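Local coordinates for xylose isomerase domain protein (PDB 3U0H) that is of unproven function but, with its xylose isomerase-like TIM barrel, probably acts as an isomerase, at residues P6-T11 against T28-V33; L177-H182 against H205-R210; G219-P224 against E250-T255. All blocks are in the same frame, centred on the assembly; numbering follows the deposited sequence. Where two conformers were deposited one is given.

How the contacts relate
Contacts 1 and 2 are buried and each joins two adjacent strands of the same closed parallel barrel, 5-8 with 32-33 and 174-179 with 201-206; their centres lie about 16 Å apart. Contact 3 is only partly buried and joins the loops that follow strands 201-206 and 246-249. Chemistry follows place. Contact 1 is mostly apolar, a leucine on a tyrosine face, whereas contact 2 gathers buried polar groups round the carboxylate of D179. Contact 3 mixes charge, backbone bonding and aliphatic packing. It also touches both of the others: R221 forms a salt bridge with D179 of contact 2, and V251 meets T11 of contact 1 through a probable hydrogen bond.

Contact 1 of 3, residues P6-T11 against T28-V33; sequences PCLHPT and TGYRYV
L8 and Y30 meet at about a right angle, the leucine lying over one face of the phenol ring. At the root of the leucine, CB sits almost exactly above the ring centre: L8 CB is 3.8 Å from the Y30 centroid and only 7° off the ring normal, the geometry of a CH-pi contact. The same L8 CB also meets V33 CG1 at 4.2 Å, so one carbon touches both the tyrosine and the next strand. CG stands anti to the backbone N (chi1 -171°), and of the two methyls beyond it CD1 follows the ring outward. L8 CD1 is 3.6 Å from Y30 CE1 and 3.7 Å from Y30 OH, which sets this methyl beside CE1, CZ and the hydroxyl.

The backbone beneath supplies the register. L8 pairs with V33 in a parallel bridge, and L8 N donates to Y32 O at 3.1 Å with an N-H...O angle of 163°. The preceding residue adds a weaker CA-H...O contact, C7 CA to Y32 O at 3.4 Å. On the other face of the sheet from L8 and V33, C7 CB packs on Y32 CB at 3.8 Å. Separately, P6 O lies at the edge of the Y30 ring.

The contact closes the first beta-alpha-beta unit of the TIM barrel, strand 5-8, helix 18-27 and strand 32-33. That helix ends in a Schellman motif with G29, at positive phi, as its C-prime residue, and Y30 comes directly after the turn. L8 also packs on Y21 and A25 of helix 18-27 and on A265 of helix 261-280, whose carbonyl oxygen hydrogen-bonds with Y30 OH; the leucine and tyrosine thus lie between the barrel strands and these two outer helices.

Contact 2 of 3, residues L177-H182 against H205-R210; sequences LVDSYH and HINDTR. With EDO (1,2-ethanediol), chain D.
D179, its CG anti to the backbone N (chi1 -174°), receives H205 and N207 on its two carboxylate oxygens. H205 ND1 donates to D179 OD2 at 3.0 Å from well above the carboxylate plane (45° out of it), although the oxygen lies near the plane of the imidazole. The hydrogen bond from the N207 amide is straighter: N207 ND2 meets D179 OD1 on its syn side at 2.8 Å, with an angle of 171° at the hydrogen. Y181 N reaches the same D179 OD1 at 2.7 Å from the opposite face and on the anti side, the capping bond of a helix whose N-cap is D179.

A second layer sets these groups. L177 CD2 lies 3.6 Å from the centroid of the H205 ring, over its face, in a CH-pi contact. S180 OG donates to N207 OD1 at 2.9 Å from above the amide carbonyl plane, so both ends of that amide are held and its flip is fixed. H205 N to V178 O and S180 N to H205 O, each 2.9 Å, continue the parallel pairing to the C-terminal end of the strands.

Further out, R221 forms a salt bridge with D179 OD2, and ethanediol O2 accepts from H182 NE2. With both oxygens bonded, D179 is unlikely to rotate freely; a buried polar cluster at the strand ends is consistent with the usual active-site position in TIM barrels.

Contact 3 of 3, residues G219-P224 against E250-T255; sequences GKRLLP and EVLHET
R221 and L252 join two loops at the C-terminal end of the TIM barrel, one following strand 201-206 and the other strand 246-249. Backbone bonding comes first: R221 N donates to L252 O at 2.9 Å, with an angle of 160° at the hydrogen. Neither loop segment is regular strand, so this is a local tie between loops and not an extension of the barrel sheet.

Charged groups form the second kind. R221 CG stands anti to the carbonyl carbon (chi1 -47°) and the chain is extended to NE; its guanidinium end crosses the E250 side chain obliquely. R221 NH1 lies 3.5 Å from E250 OE1, a salt bridge of charges alone, since the oxygen is well out of the guanidinium plane. A weak bond also runs from R221 NH1 to E250 O at 3.5 Å. The stronger partners of this arginine are the carboxylates of D218 and D179. At the exposed side, K220 NZ and E254 OE2 stay 4.5 Å apart, too far for a salt bridge.

Apolar contacts are the third kind. L252 lies side by side with R221, its CD1 over the rim of one guanidinium face and 4.1 Å from R221 NH2. An alanine at R221 would probably leave E250, D179 and D218 without their shared cationic partner and open a gap beside L252. V251 divides its methyls: CG1 meets L223 CD2 at 4.3 Å, while CG2 faces P224 CD, a proline that also packs on helix 261-280.

Within the loop 250-255 the H253 side chain turns back on the backbone: H253 ND1 donates to V251 O at 2.8 Å and 171°, in the planes of both the imidazole and the carbonyl.

Contact 1 of 3, residues P6-T11 against T28-V33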
loop_
_atom_site.group_PDB
_atom_site.type_symbol
_atom_site.label_atom_id
_atom_site.label_comp_id
_atom_site.label_asym_id
_atom_site.label_seq_id
_atom_site.Cartn_x
_atom_site.Cartn_y
_atom_site.Cartn_z
ATOM N N PRO A 6 -29.029 -21.509 7.517
ATOM C CA PRO A 6 -29.480 -20.922 8.751
ATOM C C PRO A 6 -28.369 -21.037 9.755
ATOM O O PRO A 6 -27.615 -22.005 9.718
ATOM C CB PRO A 6 -30.668 -21.782 9.141
ATOM C CG PRO A 6 -31.095 -22.427 7.870
ATOM C CD PRO A 6 -29.815 -22.696 7.157
ATOM N N CYS A 7 -28.265 -20.043 10.620
ATOM C CA CYS A 7 -27.206 -19.952 11.605
ATOM C C CYS A 7 -27.863 -19.580 12.921
ATOM O O CYS A 7 -28.708 -18.697 12.984
ATOM C CB CYS A 7 -26.178 -18.884 11.208
ATOM S SG CYS A 7 -24.885 -18.630 12.503
ATOM N N LEU A 8 -27.484 -20.243 13.990
ATOM C CA LEU A 8 -28.084 -19.955 15.293
ATOM C C LEU A 8 -27.392 -18.738 15.920
ATOM O O LEU A 8 -26.185 -18.528 15.781
ATOM C CB LEU A 8 -27.983 -21.169 16.188
ATOM C CG LEU A 8 -28.766 -21.077 17.501
ATOM C CD1 LEU A 8 -30.279 -21.147 17.276
ATOM C CD2 LEU A 8 -28.290 -22.175 18.435
ATOM N N HIS A 9 -28.196 -17.911 16.557
ATOM C CA HIS A 9 -27.712 -16.747 17.255
ATOM C C HIS A 9 -28.136 -16.725 18.737
ATOM O O HIS A 9 -29.265 -17.054 19.060
ATOM C CB HIS A 9 -28.289 -15.540 16.584
ATOM C CG HIS A 9 -27.608 -14.302 16.966
ATOM N ND1 HIS A 9 -28.016 -13.560 17.992
ATOM C CD2 HIS A 9 -26.487 -13.680 16.441
ATOM C CE1 HIS A 9 -27.170 -12.489 18.126
ATOM N NE2 HIS A 9 -26.250 -12.567 17.179
ATOM N N PRO A 10 -27.259 -16.279 19.642
ATOM C CA PRO A 10 -27.500 -16.315 21.095
ATOM C C PRO A 10 -28.828 -15.710 21.600
ATOM O O PRO A 10 -29.453 -16.252 22.547
ATOM C CB PRO A 10 -26.353 -15.473 21.643
ATOM C CG PRO A 10 -25.270 -15.611 20.634
ATOM C CD PRO A 10 -25.975 -15.612 19.322
ATOM N N THR A 11 -29.260 -14.617 20.961
ATOM C CA THR A 11 -30.543 -13.977 21.284
ATOM C C THR A 11 -31.738 -14.844 21.025
ATOM O O THR A 11 -32.789 -14.569 21.537
ATOM C CB THR A 11 -30.795 -12.733 20.441
ATOM O OG1 THR A 11 -30.857 -13.119 19.058
ATOM C CG2 THR A 11 -29.684 -11.685 20.657
ATOM N N THR A 28 -30.898 -28.902 17.645
ATOM C CA THR A 28 -31.946 -28.326 16.802
ATOM C C THR A 28 -31.564 -28.365 15.300
ATOM O O THR A 28 -32.246 -27.740 14.482
ATOM C CB THR A 28 -32.405 -26.905 17.264
ATOM O OG1 THR A 28 -31.274 -26.052 17.436
ATOM C CG2 THR A 28 -33.239 -26.944 18.585
ATOM N N GLY A 29 -30.506 -29.121 14.947
ATOM C CA GLY A 29 -30.164 -29.392 13.572
ATOM C C GLY A 29 -29.378 -28.279 12.855
ATOM O O GLY A 29 -29.348 -28.275 11.620
ATOM N N TYR A 30 -28.775 -27.323 13.583
ATOM C CA TYR A 30 -27.904 -26.338 12.920
ATOM C C TYR A 30 -26.486 -26.881 12.741
ATOM O O TYR A 30 -26.054 -27.789 13.473
ATOM C CB TYR A 30 -27.772 -25.066 13.726
ATOM C CG TYR A 30 -28.984 -24.205 13.820
ATOM C CD1 TYR A 30 -29.958 -24.461 14.750
ATOM C CD2 TYR A 30 -29.124 -23.093 13.057
ATOM C CE1 TYR A 30 -31.070 -23.666 14.871
ATOM C CE2 TYR A 30 -30.238 -22.269 13.186
ATOM C CZ TYR A 30 -31.216 -22.568 14.103
ATOM O OH TYR A 30 -32.361 -21.784 14.257
ATOM N N ARG A 31 -25.769 -26.312 11.771
ATOM C CA ARG A 31 -24.319 -26.537 11.571
ATOM C C ARG A 31 -23.561 -25.215 11.870
ATOM O O ARG A 31 -22.568 -25.191 12.588
ATOM C CB ARG A 31 -24.092 -27.041 10.133
ATOM C CG ARG A 31 -22.672 -27.001 9.594
ATOM C CD ARG A 31 -22.654 -27.351 8.092
ATOM N NE ARG A 31 -21.494 -26.774 7.394
ATOM C CZ ARG A 31 -21.297 -26.764 6.074
ATOM N NH1 ARG A 31 -22.192 -27.300 5.244
ATOM N NH2 ARG A 31 -20.184 -26.215 5.583
ATOM N N TYR A 32 -24.048 -24.108 11.336
ATOM C CA TYR A 32 -23.460 -22.799 11.629
ATOM C C TYR A 32 -23.952 -22.219 12.979
ATOM O O TYR A 32 -25.178 -22.126 13.220
ATOM C CB TYR A 32 -23.795 -21.796 10.539
ATOM C CG TYR A 32 -22.871 -21.831 9.339
ATOM C CD1 TYR A 32 -21.529 -21.450 9.431
ATOM C CD2 TYR A 32 -23.355 -22.227 8.099
ATOM C CE1 TYR A 32 -20.711 -21.472 8.304
ATOM C CE2 TYR A 32 -22.547 -22.258 6.959
ATOM C CZ TYR A 32 -21.236 -21.883 7.049
ATOM O OH TYR A 32 -20.487 -21.946 5.884
ATOM N N VAL A 33 -23.003 -21.831 13.842
ATOM C CA VAL A 33 -23.317 -21.089 15.067
ATOM C C VAL A 33 -22.546 -19.769 15.163
ATOM O O VAL A 33 -21.354 -19.703 14.872
ATOM C CB VAL A 33 -23.103 -21.902 16.335
ATOM C CG1 VAL A 33 -24.177 -22.963 16.422
ATOM C CG2 VAL A 33 -21.701 -22.477 16.394
#

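Contact 2 of 3, residues L177-H182 against H205-R210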
loop_
_atom_site.group_PDB
_atom_site.type_symbol
_atom_site.label_atom_id
_atom_site.label_comp_id
_atom_site.label_asym_id
_atom_site.label_seq_id
_atom_site.Cartn_x
_atom_site.Cartn_y
_atom_site.Cartn_z
ATOM N N LEU A 177 -22.076 -6.085 6.682
ATOM C CA LEU A 177 -22.931 -7.068 7.381
ATOM C C LEU A 177 -24.303 -6.511 7.063
ATOM O O LEU A 177 -24.592 -5.402 7.453
ATOM C CB LEU A 177 -22.661 -7.053 8.914
ATOM C CG LEU A 177 -23.204 -8.200 9.812
ATOM C CD1 LEU A 177 -22.759 -7.973 11.273
ATOM C CD2 LEU A 177 -24.739 -8.244 9.779
ATOM N N VAL A 178 -25.134 -7.271 6.373
ATOM C CA VAL A 178 -26.415 -6.830 5.984
ATOM C C VAL A 178 -27.478 -7.456 6.878
ATOM O O VAL A 178 -27.714 -8.663 6.834
ATOM C CB VAL A 178 -26.717 -7.249 4.517
ATOM C CG1 VAL A 178 -28.106 -6.728 4.131
ATOM C CG2 VAL A 178 -25.649 -6.731 3.566
ATOM N N ASP A 179 -28.187 -6.625 7.633
ATOM C CA ASP A 179 -29.247 -7.092 8.560
ATOM C C ASP A 179 -30.619 -6.716 7.984
ATOM O O ASP A 179 -30.764 -5.586 7.590
ATOM C CB ASP A 179 -29.019 -6.374 9.877
ATOM C CG ASP A 179 -29.938 -6.859 10.995
ATOM O OD1 ASP A 179 -31.170 -7.024 10.749
ATOM O OD2 ASP A 179 -29.393 -7.036 12.142
ATOM N N SER A 180 -31.632 -7.594 7.963
ATOM C CA SER A 180 -32.894 -7.208 7.334
ATOM C C SER A 180 -33.483 -6.041 8.039
ATOM O O SER A 180 -34.242 -5.272 7.463
ATOM C CB SER A 180 -33.928 -8.347 7.383
ATOM O OG SER A 180 -33.752 -9.025 8.609
ATOM N N TYR A 181 -33.183 -5.930 9.320
ATOM C CA TYR A 181 -33.845 -4.955 10.162
ATOM C C TYR A 181 -33.427 -3.566 9.673
ATOM O O TYR A 181 -34.207 -2.612 9.706
ATOM C CB TYR A 181 -33.466 -5.162 11.635
ATOM C CG TYR A 181 -34.510 -4.721 12.598
ATOM C CD1 TYR A 181 -35.581 -5.544 12.933
ATOM C CD2 TYR A 181 -34.453 -3.472 13.182
ATOM C CE1 TYR A 181 -36.552 -5.119 13.848
ATOM C CE2 TYR A 181 -35.435 -3.033 14.049
ATOM C CZ TYR A 181 -36.476 -3.869 14.382
ATOM O OH TYR A 181 -37.450 -3.459 15.288
ATOM N N HIS A 182 -32.187 -3.480 9.210
ATOM C CA HIS A 182 -31.602 -2.196 8.811
ATOM C C HIS A 182 -31.892 -1.883 7.390
ATOM O O HIS A 182 -32.008 -0.723 7.042
ATOM C CB HIS A 182 -30.119 -2.259 9.023
ATOM C CG HIS A 182 -29.764 -2.422 10.462
ATOM N ND1 HIS A 182 -30.499 -1.861 11.435
ATOM C CD2 HIS A 182 -28.765 -3.155 11.084
ATOM C CE1 HIS A 182 -29.977 -2.189 12.611
ATOM N NE2 HIS A 182 -28.901 -2.968 12.396
ATOM N N HIS A 205 -27.745 -10.892 8.711
ATOM C CA HIS A 205 -28.710 -11.103 9.778
ATOM C C HIS A 205 -30.099 -11.051 9.207
ATOM O O HIS A 205 -30.402 -10.200 8.352
ATOM C CB HIS A 205 -28.643 -10.012 10.839
ATOM C CG HIS A 205 -27.407 -10.012 11.707
ATOM N ND1 HIS A 205 -27.067 -8.935 12.451
ATOM C CD2 HIS A 205 -26.444 -10.966 11.944
ATOM C CE1 HIS A 205 -25.948 -9.204 13.149
ATOM N NE2 HIS A 205 -25.556 -10.440 12.820
ATOM N N ILE A 206 -30.965 -11.913 9.761
ATOM C CA ILE A 206 -32.398 -11.919 9.497
ATOM C C ILE A 206 -33.276 -11.787 10.801
ATOM O O ILE A 206 -32.846 -12.140 11.881
ATOM C CB ILE A 206 -32.707 -13.178 8.641
ATOM C CG1 ILE A 206 -34.023 -13.009 7.891
ATOM C CG2 ILE A 206 -32.616 -14.447 9.471
ATOM C CD1 ILE A 206 -34.203 -13.925 6.698
ATOM N N ASN A 207 -34.502 -11.260 10.675
ATOM C CA ASN A 207 -35.400 -10.889 11.816
ATOM C C ASN A 207 -36.611 -10.212 11.189
ATOM O O ASN A 207 -36.729 -10.181 9.949
ATOM C CB ASN A 207 -34.705 -9.937 12.830
ATOM C CG ASN A 207 -33.902 -8.873 12.111
ATOM O OD1 ASN A 207 -34.479 -8.122 11.306
ATOM N ND2 ASN A 207 -32.572 -8.903 12.265
ATOM N N ASP A 208 -37.507 -9.675 12.025
ATOM C CA ASP A 208 -38.771 -9.087 11.560
ATOM C C ASP A 208 -39.318 -7.994 12.477
ATOM O O ASP A 208 -38.779 -7.751 13.527
ATOM C CB ASP A 208 -39.841 -10.190 11.376
ATOM C CG ASP A 208 -40.604 -10.062 10.063
ATOM O OD1 ASP A 208 -40.791 -8.912 9.599
ATOM O OD2 ASP A 208 -41.017 -11.120 9.509
ATOM N N THR A 209 -40.388 -7.334 12.046
ATOM C CA THR A 209 -41.080 -6.299 12.816
ATOM C C THR A 209 -42.424 -5.981 12.209
ATOM O O THR A 209 -42.557 -6.014 10.984
ATOM C CB THR A 209 -40.304 -4.966 12.799
ATOM O OG1 THR A 209 -40.804 -4.159 13.850
ATOM C CG2 THR A 209 -40.467 -4.212 11.450
ATOM N N ARG A 210 -43.402 -5.579 13.041
ATOM C CA ARG A 210 -44.730 -5.137 12.524
ATOM C C ARG A 210 -44.839 -3.642 12.445
ATOM O O ARG A 210 -45.822 -3.109 11.943
ATOM C CB ARG A 210 -45.844 -5.680 13.371
ATOM C CG ARG A 210 -45.975 -7.189 13.292
ATOM C CD ARG A 210 -47.281 -7.574 13.980
ATOM N NE ARG A 210 -47.487 -8.991 13.979
ATOM C CZ ARG A 210 -48.585 -9.579 14.388
ATOM N NH1 ARG A 210 -49.636 -8.881 14.837
ATOM N NH2 ARG A 210 -48.644 -10.892 14.341
HETATM C C1 EDO D . -26.557 -3.737 16.745
HETATM O O1 EDO D . -27.204 -3.877 18.013
HETATM C C2 EDO D . -27.096 -2.444 16.157
HETATM O O2 EDO D . -28.258 -2.747 15.381
#

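Contact 3 of 3, residues G219-P224 against E250-T255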
loop_
_atom_site.group_PDB
_atom_site.type_symbol
_atom_site.label_atom_id
_atom_site.label_comp_id
_atom_site.label_asym_id
_atom_site.label_seq_id
_atom_site.Cartn_x
_atom_site.Cartn_y
_atom_site.Cartn_z
ATOM N N GLY A 219 -33.952 -2.593 19.345
ATOM C CA GLY A 219 -33.789 -3.403 20.547
ATOM C C GLY A 219 -35.009 -4.265 20.801
ATOM O O GLY A 219 -35.003 -5.050 21.724
ATOM N N LYS A 220 -36.040 -4.111 19.971
ATOM C CA LYS A 220 -37.356 -4.767 20.140
ATOM C C LYS A 220 -37.834 -5.479 18.843
ATOM O O LYS A 220 -38.769 -5.045 18.198
ATOM C CB LYS A 220 -38.410 -3.725 20.574
ATOM C CG LYS A 220 -37.946 -2.902 21.748
ATOM C CD LYS A 220 -38.970 -1.898 22.265
ATOM C CE LYS A 220 -38.278 -0.763 23.015
ATOM N NZ LYS A 220 -39.146 0.427 23.201
ATOM N N ARG A 221 -37.123 -6.543 18.473
ATOM C CA ARG A 221 -37.309 -7.267 17.232
ATOM C C ARG A 221 -38.123 -8.572 17.393
ATOM O O ARG A 221 -38.375 -9.072 18.481
ATOM C CB ARG A 221 -35.930 -7.616 16.608
ATOM C CG ARG A 221 -34.878 -6.481 16.545
ATOM C CD ARG A 221 -33.679 -6.861 15.676
ATOM N NE ARG A 221 -32.723 -5.781 15.648
ATOM C CZ ARG A 221 -31.565 -5.821 14.996
ATOM N NH1 ARG A 221 -31.209 -6.929 14.334
ATOM N NH2 ARG A 221 -30.776 -4.751 14.999
ATOM N N LEU A 222 -38.542 -9.119 16.269
ATOM C CA LEU A 222 -39.392 -10.311 16.249
ATOM C C LEU A 222 -38.642 -11.433 15.495
ATOM O O LEU A 222 -37.602 -11.194 14.826
ATOM C CB LEU A 222 -40.699 -9.967 15.563
ATOM C CG LEU A 222 -41.717 -9.055 16.248
ATOM C CD1 LEU A 222 -43.035 -9.105 15.478
ATOM C CD2 LEU A 222 -41.966 -9.440 17.704
ATOM N N LEU A 223 -39.158 -12.645 15.643
ATOM C CA LEU A 223 -38.635 -13.803 14.960
ATOM C C LEU A 223 -38.870 -13.671 13.495
ATOM O O LEU A 223 -39.967 -13.263 13.105
ATOM C CB LEU A 223 -39.369 -15.059 15.384
ATOM C CG LEU A 223 -39.343 -15.390 16.871
ATOM C CD1 LEU A 223 -40.039 -16.753 17.102
ATOM C CD2 LEU A 223 -37.896 -15.349 17.369
ATOM N N PRO A 224 -37.877 -14.080 12.670
ATOM C CA PRO A 224 -38.100 -14.081 11.213
ATOM C C PRO A 224 -39.475 -14.648 10.857
ATOM O O PRO A 224 -39.836 -15.735 11.323
ATOM C CB PRO A 224 -37.011 -15.002 10.694
ATOM C CG PRO A 224 -35.945 -14.942 11.737
ATOM C CD PRO A 224 -36.669 -14.838 13.036
ATOM N N GLU A 250 -30.571 -12.759 14.342
ATOM C CA GLU A 250 -30.309 -11.793 15.453
ATOM C C GLU A 250 -31.630 -11.097 15.810
ATOM O O GLU A 250 -32.071 -10.182 15.096
ATOM C CB GLU A 250 -29.221 -10.744 15.121
ATOM C CG GLU A 250 -28.859 -9.837 16.345
ATOM C CD GLU A 250 -27.759 -8.790 16.119
ATOM O OE1 GLU A 250 -27.932 -7.824 15.331
ATOM O OE2 GLU A 250 -26.706 -8.898 16.788
ATOM N N VAL A 251 -32.266 -11.559 16.893
ATOM C CA VAL A 251 -33.560 -11.029 17.322
ATOM C C VAL A 251 -33.375 -10.321 18.654
ATOM O O VAL A 251 -33.688 -10.887 19.692
ATOM C CB VAL A 251 -34.637 -12.123 17.362
ATOM C CG1 VAL A 251 -35.956 -11.556 17.848
ATOM C CG2 VAL A 251 -34.808 -12.720 15.962
ATOM N N LEU A 252 -32.790 -9.117 18.621
ATOM C CA LEU A 252 -32.535 -8.390 19.847
ATOM C C LEU A 252 -33.906 -8.117 20.482
ATOM O O LEU A 252 -34.857 -7.855 19.780
ATOM C CB LEU A 252 -31.757 -7.084 19.609
ATOM C CG LEU A 252 -30.386 -7.204 18.921
ATOM C CD1 LEU A 252 -29.728 -5.832 18.808
ATOM C CD2 LEU A 252 -29.422 -8.120 19.649
ATOM N N HIS A 253 -34.010 -8.225 21.797
ATOM C CA HIS A 253 -35.296 -8.051 22.477
ATOM C C HIS A 253 -35.077 -7.574 23.905
ATOM O O HIS A 253 -34.033 -7.875 24.511
ATOM C CB HIS A 253 -36.040 -9.375 22.454
ATOM C CG HIS A 253 -35.272 -10.498 23.092
ATOM N ND1 HIS A 253 -34.299 -11.168 22.439
ATOM C CD2 HIS A 253 -35.317 -11.025 24.406
ATOM C CE1 HIS A 253 -33.769 -12.103 23.265
ATOM N NE2 HIS A 253 -34.391 -12.012 24.476
ATOM N N GLU A 254 -36.021 -6.814 24.470
ATOM C CA GLU A 254 -35.851 -6.297 25.870
ATOM C C GLU A 254 -36.498 -7.199 26.924
ATOM O O GLU A 254 -36.140 -7.160 28.119
ATOM C CB GLU A 254 -36.422 -4.877 26.001
ATOM C CG GLU A 254 -35.655 -3.842 25.198
ATOM C CD GLU A 254 -36.079 -2.399 25.485
ATOM O OE1 GLU A 254 -37.029 -2.132 26.292
ATOM O OE2 GLU A 254 -35.416 -1.521 24.880
ATOM N N THR A 255 -37.423 -8.017 26.435
ATOM C CA THR A 255 -38.251 -8.858 27.255
ATOM C C THR A 255 -38.267 -10.295 26.715
ATOM O O THR A 255 -38.090 -10.503 25.557
ATOM C CB THR A 255 -39.687 -8.293 27.240
ATOM O OG1 THR A 255 -40.072 -8.008 25.887
ATOM C CG2 THR A 255 -39.764 -6.991 28.081
#